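Local coordinates for protein inositol-1-monophosphatase SuhB (Mycobacterium tuberculosis, PDB 2Q74) that hydrolyses myo-inositol phosphates to free myo-inositol and phosphate with magnesium as cofactor, and forms a homodimer on binding magnesium, at residues A[131-136]-A[237-242]; A[164-169]-A[218-224]. All coordinates share one frame; numbering follows the deposited sequence.

Contact 1: A[131-136]-A[237-242]; sequences TVAGAV and AAGALI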
ATOM      1  N   THR A 131      21.795  -0.844 -16.575  1.00 70.09           N
ATOM      2  CA  THR A 131      20.526  -1.449 -16.966  1.00 69.37           C
ATOM      3  C   THR A 131      19.999  -0.909 -18.309  1.00 68.91           C
ATOM      4  O   THR A 131      19.669   0.269 -18.458  1.00 69.06           O
ATOM      5  CB  THR A 131      19.457  -1.268 -15.886  1.00 69.43           C
ATOM      6  OG1 THR A 131      19.974  -1.707 -14.621  1.00 69.98           O
ATOM      7  CG2 THR A 131      18.216  -2.097 -16.205  1.00 68.86           C
ATOM      8  N   VAL A 132      19.926  -1.816 -19.275  1.00 68.20           N
ATOM      9  CA  VAL A 132      19.542  -1.537 -20.654  1.00 67.31           C
ATOM     10  C   VAL A 132      18.064  -1.850 -20.897  1.00 66.63           C
ATOM     11  O   VAL A 132      17.420  -1.265 -21.778  1.00 66.25           O
ATOM     12  CB  VAL A 132      20.394  -2.400 -21.600  1.00 67.21           C
ATOM     13  CG1 VAL A 132      20.046  -2.120 -23.048  1.00 67.70           C
ATOM     14  CG2 VAL A 132      21.867  -2.150 -21.341  1.00 67.36           C
ATOM     15  N   ALA A 133      17.534  -2.799 -20.127  1.00 66.00           N
ATOM     16  CA  ALA A 133      16.142  -3.199 -20.262  1.00 65.28           C
ATOM     17  C   ALA A 133      15.652  -3.885 -18.998  1.00 64.24           C
ATOM     18  O   ALA A 133      16.433  -4.463 -18.243  1.00 64.27           O
ATOM     19  CB  ALA A 133      15.979  -4.113 -21.456  1.00 65.34           C
ATOM     20  N   GLY A 134      14.351  -3.816 -18.766  1.00 62.77           N
ATOM     21  CA  GLY A 134      13.820  -4.301 -17.507  1.00 61.55           C
ATOM     22  C   GLY A 134      12.327  -4.504 -17.495  1.00 60.00           C
ATOM     23  O   GLY A 134      11.613  -3.955 -18.324  1.00 59.90           O
ATOM     24  N   ALA A 135      11.858  -5.297 -16.541  1.00 58.21           N
ATOM     25  CA  ALA A 135      10.415  -5.548 -16.410  1.00 57.06           C
ATOM     26  C   ALA A 135      10.090  -5.867 -14.979  1.00 55.87           C
ATOM     27  O   ALA A 135      10.778  -6.690 -14.360  1.00 56.81           O
ATOM     28  CB  ALA A 135       9.975  -6.688 -17.317  1.00 56.40           C
ATOM     29  N   VAL A 136       9.071  -5.211 -14.433  1.00 54.42           N
ATOM     30  CA  VAL A 136       8.607  -5.525 -13.067  1.00 53.17           C
ATOM     31  C   VAL A 136       7.163  -5.924 -13.152  1.00 52.76           C
ATOM     32  O   VAL A 136       6.322  -5.177 -13.650  1.00 52.49           O
ATOM     33  CB  VAL A 136       8.707  -4.312 -12.092  1.00 53.03           C
ATOM     34  CG1 VAL A 136       8.109  -4.669 -10.697  1.00 52.57           C
ATOM     35  CG2 VAL A 136      10.137  -3.814 -11.964  1.00 51.10           C
ATOM     36  N   ALA A 237      17.214  -2.382  -9.975  1.00 64.92           N
ATOM     37  CA  ALA A 237      17.825  -2.259 -11.313  1.00 64.85           C
ATOM     38  C   ALA A 237      16.766  -2.048 -12.411  1.00 64.51           C
ATOM     39  O   ALA A 237      16.821  -1.066 -13.162  1.00 65.12           O
ATOM     40  CB  ALA A 237      18.687  -3.489 -11.624  1.00 64.79           C
ATOM     41  N   ALA A 238      15.789  -2.947 -12.477  1.00 63.73           N
ATOM     42  CA  ALA A 238      14.691  -2.848 -13.441  1.00 63.31           C
ATOM     43  C   ALA A 238      13.811  -1.599 -13.264  1.00 63.27           C
ATOM     44  O   ALA A 238      13.653  -0.796 -14.197  1.00 63.19           O
ATOM     45  CB  ALA A 238      13.838  -4.073 -13.365  1.00 62.77           C
ATOM     46  N   GLY A 239      13.259  -1.439 -12.061  1.00 62.83           N
ATOM     47  CA  GLY A 239      12.444  -0.268 -11.719  1.00 62.40           C
ATOM     48  C   GLY A 239      13.115   1.072 -11.957  1.00 62.14           C
ATOM     49  O   GLY A 239      12.479   2.012 -12.425  1.00 62.34           O
ATOM     50  N   ALA A 240      14.402   1.157 -11.644  1.00 61.85           N
ATOM     51  CA  ALA A 240      15.153   2.392 -11.817  1.00 61.54           C
ATOM     52  C   ALA A 240      15.068   2.860 -13.272  1.00 61.14           C
ATOM     53  O   ALA A 240      14.775   4.029 -13.545  1.00 60.35           O
ATOM     54  CB  ALA A 240      16.598   2.196 -11.386  1.00 61.00           C
ATOM     55  N   LEU A 241      15.294   1.923 -14.186  1.00 61.19           N
ATOM     56  CA  LEU A 241      15.282   2.207 -15.626  1.00 61.56           C
ATOM     57  C   LEU A 241      13.897   2.649 -16.030  1.00 61.32           C
ATOM     58  O   LEU A 241      13.717   3.585 -16.811  1.00 61.36           O
ATOM     59  CB  LEU A 241      15.660   0.955 -16.419  1.00 61.60           C
ATOM     60  CG  LEU A 241      16.324   1.041 -17.792  1.00 63.01           C
ATOM     61  CD1 LEU A 241      15.913  -0.190 -18.654  1.00 63.30           C
ATOM     62  CD2 LEU A 241      16.058   2.321 -18.543  1.00 63.78           C
ATOM     63  N   ILE A 242      12.914   1.948 -15.495  1.00 61.53           N
ATOM     64  CA  ILE A 242      11.525   2.211 -15.829  1.00 61.29           C
ATOM     65  C   ILE A 242      11.162   3.639 -15.427  1.00 62.19           C
ATOM     66  O   ILE A 242      10.723   4.433 -16.272  1.00 62.41           O
ATOM     67  CB  ILE A 242      10.576   1.215 -15.175  1.00 61.23           C
ATOM     68  CG1 ILE A 242      10.811  -0.201 -15.755  1.00 60.34           C
ATOM     69  CG2 ILE A 242       9.155   1.671 -15.437  1.00 60.62           C
ATOM     70  CD1 ILE A 242      10.181  -1.343 -14.979  1.00 59.26           C
TER

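Contact 2: A[164-169]-A[218-224]; sequences LRCTGV and VAAGRLD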
ATOM      1  N   LEU A 164       4.073   5.383 -19.948  1.00 68.47           N
ATOM      2  CA  LEU A 164       4.242   5.904 -18.612  1.00 68.32           C
ATOM      3  C   LEU A 164       4.975   7.230 -18.631  1.00 69.65           C
ATOM      4  O   LEU A 164       5.939   7.444 -19.408  1.00 69.36           O
ATOM      5  CB  LEU A 164       4.987   4.897 -17.732  1.00 67.93           C
ATOM      6  CG  LEU A 164       4.218   3.592 -17.453  1.00 66.03           C
ATOM      7  CD1 LEU A 164       4.998   2.699 -16.518  1.00 64.13           C
ATOM      8  CD2 LEU A 164       2.836   3.895 -16.904  1.00 64.70           C
ATOM      9  N   ARG A 165       4.499   8.116 -17.763  1.00 71.16           N
ATOM     10  CA  ARG A 165       5.075   9.427 -17.558  1.00 72.62           C
ATOM     11  C   ARG A 165       4.888   9.832 -16.111  1.00 72.51           C
ATOM     12  O   ARG A 165       3.799   9.691 -15.541  1.00 72.86           O
ATOM     13  CB  ARG A 165       4.402  10.448 -18.470  1.00 73.56           C
ATOM     14  CG  ARG A 165       4.887  10.417 -19.925  1.00 78.17           C
ATOM     15  CD  ARG A 165       6.415  10.530 -19.998  1.00 84.54           C
ATOM     16  NE  ARG A 165       6.874  11.373 -21.090  1.00 87.35           N
ATOM     17  CZ  ARG A 165       8.150  11.692 -21.306  1.00 89.75           C
ATOM     18  NH1 ARG A 165       9.112  11.218 -20.514  1.00 89.34           N
ATOM     19  NH2 ARG A 165       8.468  12.486 -22.335  1.00 90.59           N
ATOM     20  N   CYS A 166       5.951  10.321 -15.496  1.00 72.39           N
ATOM     21  CA  CYS A 166       5.862  10.750 -14.116  1.00 72.56           C
ATOM     22  C   CYS A 166       5.153  12.086 -14.063  1.00 71.42           C
ATOM     23  O   CYS A 166       4.875  12.683 -15.086  1.00 71.26           O
ATOM     24  CB  CYS A 166       7.246  10.830 -13.486  1.00 72.84           C
ATOM     25  SG  CYS A 166       8.343  11.828 -14.459  1.00 75.61           S
ATOM     26  N   THR A 167       4.843  12.538 -12.861  1.00 70.66           N
ATOM     27  CA  THR A 167       4.026  13.715 -12.678  1.00 70.17           C
ATOM     28  C   THR A 167       4.833  14.967 -12.972  1.00 70.41           C
ATOM     29  O   THR A 167       6.032  14.895 -13.169  1.00 70.84           O
ATOM     30  CB  THR A 167       3.497  13.778 -11.237  1.00 69.91           C
ATOM     31  OG1 THR A 167       4.603  13.917 -10.345  1.00 69.59           O
ATOM     32  CG2 THR A 167       2.736  12.526 -10.879  1.00 68.54           C
ATOM     33  N   GLY A 168       4.177  16.120 -12.969  1.00 70.92           N
ATOM     34  CA  GLY A 168       4.854  17.407 -13.170  1.00 71.34           C
ATOM     35  C   GLY A 168       4.834  18.313 -11.942  1.00 71.81           C
ATOM     36  O   GLY A 168       4.775  19.522 -12.091  1.00 72.24           O
ATOM     37  N   VAL A 169       4.869  17.740 -10.738  1.00 72.32           N
ATOM     38  CA  VAL A 169       4.937  18.523  -9.496  1.00 72.78           C
ATOM     39  C   VAL A 169       6.141  19.443  -9.466  1.00 74.05           C
ATOM     40  O   VAL A 169       7.222  19.033  -9.883  1.00 74.00           O
ATOM     41  CB  VAL A 169       5.092  17.638  -8.205  1.00 72.39           C
ATOM     42  CG1 VAL A 169       3.895  17.791  -7.294  1.00 71.46           C
ATOM     43  CG2 VAL A 169       5.448  16.190  -8.547  1.00 70.83           C
ATOM     44  N   VAL A 218       6.344   5.671  -9.242  1.00 55.58           N
ATOM     45  CA  VAL A 218       6.913   6.960  -9.635  1.00 56.03           C
ATOM     46  C   VAL A 218       6.787   7.123 -11.157  1.00 56.53           C
ATOM     47  O   VAL A 218       6.271   8.128 -11.647  1.00 56.42           O
ATOM     48  CB  VAL A 218       8.364   7.091  -9.176  1.00 56.07           C
ATOM     49  CG1 VAL A 218       8.997   8.330  -9.752  1.00 54.25           C
ATOM     50  CG2 VAL A 218       8.430   7.110  -7.623  1.00 56.01           C
ATOM     51  N   ALA A 219       7.146   6.065 -11.875  1.00 57.09           N
ATOM     52  CA  ALA A 219       7.014   6.015 -13.308  1.00 57.59           C
ATOM     53  C   ALA A 219       5.584   6.249 -13.770  1.00 58.25           C
ATOM     54  O   ALA A 219       5.336   6.977 -14.702  1.00 59.23           O
ATOM     55  CB  ALA A 219       7.524   4.688 -13.823  1.00 57.29           C
ATOM     56  N   ALA A 220       4.633   5.613 -13.120  1.00 59.42           N
ATOM     57  CA  ALA A 220       3.232   5.708 -13.503  1.00 59.70           C
ATOM     58  C   ALA A 220       2.585   7.005 -13.041  1.00 60.42           C
ATOM     59  O   ALA A 220       1.536   7.375 -13.543  1.00 61.05           O
ATOM     60  CB  ALA A 220       2.477   4.559 -12.939  1.00 59.35           C
ATOM     61  N   GLY A 221       3.199   7.697 -12.085  1.00 61.20           N
ATOM     62  CA  GLY A 221       2.625   8.925 -11.517  1.00 61.18           C
ATOM     63  C   GLY A 221       1.806   8.664 -10.263  1.00 61.48           C
ATOM     64  O   GLY A 221       1.070   9.528  -9.827  1.00 61.56           O
ATOM     65  N   ARG A 222       1.932   7.484  -9.676  1.00 62.08           N
ATOM     66  CA  ARG A 222       1.214   7.182  -8.432  1.00 62.79           C
ATOM     67  C   ARG A 222       1.959   7.657  -7.185  1.00 61.48           C
ATOM     68  O   ARG A 222       1.370   7.762  -6.124  1.00 61.27           O
ATOM     69  CB  ARG A 222       0.949   5.693  -8.345  1.00 63.76           C
ATOM     70  CG  ARG A 222       0.224   5.197  -9.557  1.00 68.19           C
ATOM     71  CD  ARG A 222      -0.366   3.835  -9.339  1.00 75.38           C
ATOM     72  NE  ARG A 222      -0.734   3.225 -10.608  1.00 78.29           N
ATOM     73  CZ  ARG A 222      -1.415   2.090 -10.736  1.00 81.41           C
ATOM     74  NH1 ARG A 222      -1.834   1.417  -9.664  1.00 81.35           N
ATOM     75  NH2 ARG A 222      -1.681   1.631 -11.959  1.00 82.89           N
ATOM     76  N   LEU A 223       3.253   7.911  -7.329  1.00 60.48           N
ATOM     77  CA  LEU A 223       4.039   8.642  -6.349  1.00 59.77           C
ATOM     78  C   LEU A 223       4.771   9.730  -7.119  1.00 60.28           C
ATOM     79  O   LEU A 223       5.061   9.545  -8.301  1.00 60.42           O
ATOM     80  CB  LEU A 223       5.076   7.742  -5.689  1.00 59.14           C
ATOM     81  CG  LEU A 223       4.572   6.582  -4.836  1.00 58.47           C
ATOM     82  CD1 LEU A 223       5.802   5.764  -4.459  1.00 57.75           C
ATOM     83  CD2 LEU A 223       3.772   7.047  -3.595  1.00 54.42           C
ATOM     84  N   ASP A 224       5.085  10.841  -6.448  1.00 60.38           N
ATOM     85  CA  ASP A 224       5.880  11.906  -7.036  1.00 60.19           C
ATOM     86  C   ASP A 224       7.367  11.646  -6.853  1.00 60.49           C
ATOM     87  O   ASP A 224       8.187  12.154  -7.622  1.00 60.32           O
ATOM     88  CB  ASP A 224       5.523  13.241  -6.404  1.00 60.14           C
ATOM     89  CG  ASP A 224       4.138  13.732  -6.799  1.00 59.86           C
ATOM     90  OD1 ASP A 224       3.762  13.738  -7.989  1.00 59.26           O
ATOM     91  OD2 ASP A 224       3.406  14.114  -5.876  1.00 61.73           O
TER
HETATM   92  O   HOH W   1       5.819  10.358 -10.812  1.00 54.88           O

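Contact 1: A[131-136]-A[237-242]
L241 reaches from segment 237-242 of helix 233-245 to the backbone of strand 131-136, and its atoms can be followed outward. CB lies 4.0 Å from CG2 of T131. CG, held anti to the backbone N (chi1 -152°), sits 3.5 Å from the carbonyl O of T131, with the T131 methyl also beside it. From CG the branches part: CD1 lies over the face of the peptide joining V132 to A133, 3.4 Å from A133 N, while CD2 stays near T131 O. Because T131 CG2 is likewise anti to its own N, it turns to the helix and meets A237 O at 3.5 Å, and the two side chains cross obliquely.

At the middle of the strand G134 has no side chain, and its CA comes within 4.4 Å of A238 CA. V136 closes the far end: its CG2 packs 3.9 Å from I242 CD1 and 4.0 Å from A238 CB. The axes of segments 131-136 and 237-242 approach to 6.8 Å at 106°, so the helix lies across the strand. V132 and A133 both pair with A125 in a classic beta bulge, and helix 8-33 packs on the other face.

Such helix-on-sheet layering is that of the alpha-beta-alpha-beta-alpha sandwich of the inositol monophosphatase family. The helix carries the family's WDCAAG signature, whose D235 is, by similarity, a magnesium ligand.

Contact 2: A[164-169]-A[218-224]
The carboxylate of D224 is gripped through both oxygens. T167 OG1 donates to D224 OD1 at 2.5 Å, meeting the oxygen on its anti side and 17° out of the carboxylate plane. The second oxygen, OD2, is bound by L176 N and by Y114 OH of the second subunit, so bonds to both oxygens fix the rotation of the group. The first torsion of T167 (chi1 64°) sets OG1 between the backbone N and the carbonyl carbon, and turns CG2 anti to that carbon, where it rests 3.6 Å from G221 O. V169 lies beside the same carboxylate, but the placement of its side chain is doubtful.

A bridging water adds a second polar link: it accepts from T167 N at 3.1 Å and donates to L223 O at 2.7 Å. It also donates to V218 O, though that bond is modelled too short for its length to be trusted. V218 O is further engaged by G221 N at 3.1 Å, a bond back into the last turn of the helix.

At the other end the contact turns apolar. L164 splits its branches over the last helical residues, CD1 4.2 Å from A219 CB and CD2 4.0 Å from A220 CB, while Y145 and L155, on neighbouring strands of the sheet, also pack against it.

G221, with phi 94°, ends helix 211-220 in a Schellman motif. The loop after strand 160-163 runs over this C-terminal cap, and D224 then carries the chain into strand 225-231 next to the dimer partner.

Contact 1 is the more central, about 8 Å between its centre and that of the chain against about 14 Å for contact 2, and its touching residues are largely buried. Its chemistry is accordingly apolar, aliphatic side chains against one another and against the backbone. Contact 2 is only partly buried and mixes leucine packing with a bridging water and a carboxylate that also reaches the second subunit. They hold different elements: a sheet strand with helix 233-245 in one, a loop with the end of helix 211-220 in the other. The two helices meet where I242 CG2 packs 3.8 Å from A219 CB, which connects the contacts directly.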